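Local coordinates for protein dihydroneopterin triphosphate diphosphatase (Escherichia coli O157:H7, PDB 5U7F) that probably hydrolyses both dihydroneopterin triphosphate, to the monophosphate and pyrophosphate for folate synthesis, and nucleoside triphosphates, with dATP preferred, at residues 134-137 / 138-142. Residues are numbered along the deposited sequence; the frame is centred on the assembly and turned at random.
Sequences KSWS and NRQAI. With SO4 (sulfate ion), chain B.
Arg139 N donates to Ser135 O (3.0 Å), Gln140 N to Trp136 O (3.0 Å) and Ala141 N to Ser137 O (2.9 Å); these three i+4 to i bonds build the opening turns of helix 136-147. Ser135 is its N-cap: OG, turned anti to its own N, accepts from Asn138 N at 3.2 Å and 168°. In this Nudix fold the helix packs on the mixed sheet, with Ala141 on Leu13 and Val15 of strand 10-18, and its N-terminus probably borders the substrate pocket: Ser135 is a predicted substrate residue, and the Asn138 side chain lies about 5 Å from that of Thr40, a substrate residue by similarity. Hydrogen bonds to the surrounding fold hold Asn138 ND2 (Ser38), Gln140 OE1 (Arg77) and Ser137 OG (Glu100). Trp136 and Gln140 run side by side, ring and amide planes 32° apart, with Gln140 NE2 at the indole edge, 3.6 Å from Trp136 CZ3. At another edge, Trp136 NE1 donates to O3 of a sulfate, probably from the crystallisation liquor (3.1 Å), which also takes bonds from Arg97 and Glu82 N. Arg139 bends at chi3 (73°) and brings one guanidinium face over Trp136 CA, NH2 lying 3.3 Å from Trp136 CB.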
loop_
_atom_site.group_PDB
_atom_site.type_symbol
_atom_site.label_atom_id
_atom_site.label_comp_id
_atom_site.label_asym_id
_atom_site.label_seq_id
_atom_site.Cartn_x
_atom_site.Cartn_y
_atom_site.Cartn_z
ATOM N N LYS A 134 4.888 -7.683 -7.142
ATOM C CA LYS A 134 4.405 -9.052 -7.242
ATOM C C LYS A 134 2.906 -9.151 -7.053
ATOM O O LYS A 134 2.326 -10.180 -7.345
ATOM C CB LYS A 134 5.091 -9.961 -6.208
ATOM C CG LYS A 134 6.566 -10.188 -6.494
ATOM C CD LYS A 134 7.041 -11.506 -5.919
ATOM C CE LYS A 134 8.329 -11.353 -5.120
ATOM N NZ LYS A 134 8.557 -12.560 -4.277
ATOM N N SER A 135 2.277 -8.083 -6.573
ATOM C CA SER A 135 0.847 -8.086 -6.274
ATOM C C SER A 135 -0.004 -7.596 -7.453
ATOM O O SER A 135 0.162 -6.446 -7.930
ATOM C CB SER A 135 0.596 -7.222 -5.038
ATOM O OG SER A 135 -0.762 -6.847 -4.885
ATOM N N TRP A 136 -0.901 -8.458 -7.931
ATOM C CA TRP A 136 -1.734 -8.078 -9.062
ATOM C C TRP A 136 -2.658 -6.946 -8.705
ATOM O O TRP A 136 -2.970 -6.166 -9.566
ATOM C CB TRP A 136 -2.528 -9.273 -9.640
ATOM C CG TRP A 136 -3.613 -9.868 -8.806
ATOM C CD1 TRP A 136 -3.541 -11.026 -8.119
ATOM C CD2 TRP A 136 -4.942 -9.384 -8.657
ATOM N NE1 TRP A 136 -4.752 -11.296 -7.501
ATOM C CE2 TRP A 136 -5.627 -10.301 -7.821
ATOM C CE3 TRP A 136 -5.621 -8.255 -9.125
ATOM C CZ2 TRP A 136 -6.940 -10.113 -7.438
ATOM C CZ3 TRP A 136 -6.936 -8.067 -8.747
ATOM C CH2 TRP A 136 -7.581 -8.987 -7.900
ATOM N N SER A 137 -3.061 -6.813 -7.448
ATOM C CA SER A 137 -4.001 -5.757 -7.091
ATOM C C SER A 137 -3.261 -4.407 -7.028
ATOM O O SER A 137 -3.774 -3.384 -7.486
ATOM C CB SER A 137 -4.693 -6.061 -5.767
ATOM O OG SER A 137 -3.745 -6.211 -4.733
ATOM N N ASN A 138 -2.059 -4.425 -6.465
ATOM C CA ASN A 138 -1.166 -3.249 -6.438
ATOM C C ASN A 138 -0.879 -2.754 -7.842
ATOM O O ASN A 138 -0.958 -1.545 -8.115
ATOM C CB ASN A 138 0.139 -3.590 -5.714
ATOM C CG ASN A 138 0.841 -2.371 -5.087
ATOM O OD1 ASN A 138 1.562 -2.534 -4.078
ATOM N ND2 ASN A 138 0.657 -1.151 -5.674
ATOM N N ARG A 139 -0.567 -3.680 -8.735
ATOM C CA ARG A 139 -0.391 -3.352 -10.135
ATOM C C ARG A 139 -1.612 -2.679 -10.719
ATOM O O ARG A 139 -1.518 -1.595 -11.335
ATOM C CB ARG A 139 -0.079 -4.595 -10.920
ATOM C CG ARG A 139 -0.105 -4.411 -12.430
ATOM C CD ARG A 139 0.566 -5.585 -13.108
ATOM N NE ARG A 139 -0.286 -6.757 -13.039
ATOM C CZ ARG A 139 -0.019 -7.897 -12.410
ATOM N NH1 ARG A 139 1.122 -8.100 -11.727
ATOM N NH2 ARG A 139 -0.936 -8.855 -12.493
ATOM N N GLN A 140 -2.763 -3.310 -10.519
ATOM C CA GLN A 140 -3.995 -2.798 -11.107
ATOM C C GLN A 140 -4.330 -1.397 -10.566
ATOM O O GLN A 140 -4.792 -0.522 -11.302
ATOM C CB GLN A 140 -5.151 -3.766 -10.849
ATOM C CG GLN A 140 -6.435 -3.402 -11.597
ATOM C CD GLN A 140 -7.569 -4.441 -11.434
ATOM O OE1 GLN A 140 -8.742 -4.080 -11.351
ATOM N NE2 GLN A 140 -7.213 -5.710 -11.426
ATOM N N ALA A 141 -4.065 -1.163 -9.286
ATOM C CA ALA A 141 -4.367 0.121 -8.684
ATOM C C ALA A 141 -3.471 1.208 -9.286
ATOM O O ALA A 141 -3.946 2.287 -9.588
ATOM C CB ALA A 141 -4.216 0.061 -7.171
ATOM N N ILE A 142 -2.195 0.903 -9.476
ATOM C CA ILE A 142 -1.268 1.861 -10.097
ATOM C C ILE A 142 -1.783 2.184 -11.512
ATOM O O ILE A 142 -1.865 3.354 -11.920
ATOM C CB ILE A 142 0.171 1.300 -10.118
ATOM C CG1 ILE A 142 0.712 1.214 -8.692
ATOM C CG2 ILE A 142 1.126 2.202 -10.982
ATOM C CD1 ILE A 142 2.037 0.432 -8.587
HETATM S S SO4 B . -6.485 -14.725 -7.201
HETATM O O1 SO4 B . -6.015 -15.985 -7.782
HETATM O O2 SO4 B . -7.587 -15.007 -6.291
HETATM O O3 SO4 B . -5.374 -14.125 -6.460
HETATM O O4 SO4 B . -6.930 -13.834 -8.266
#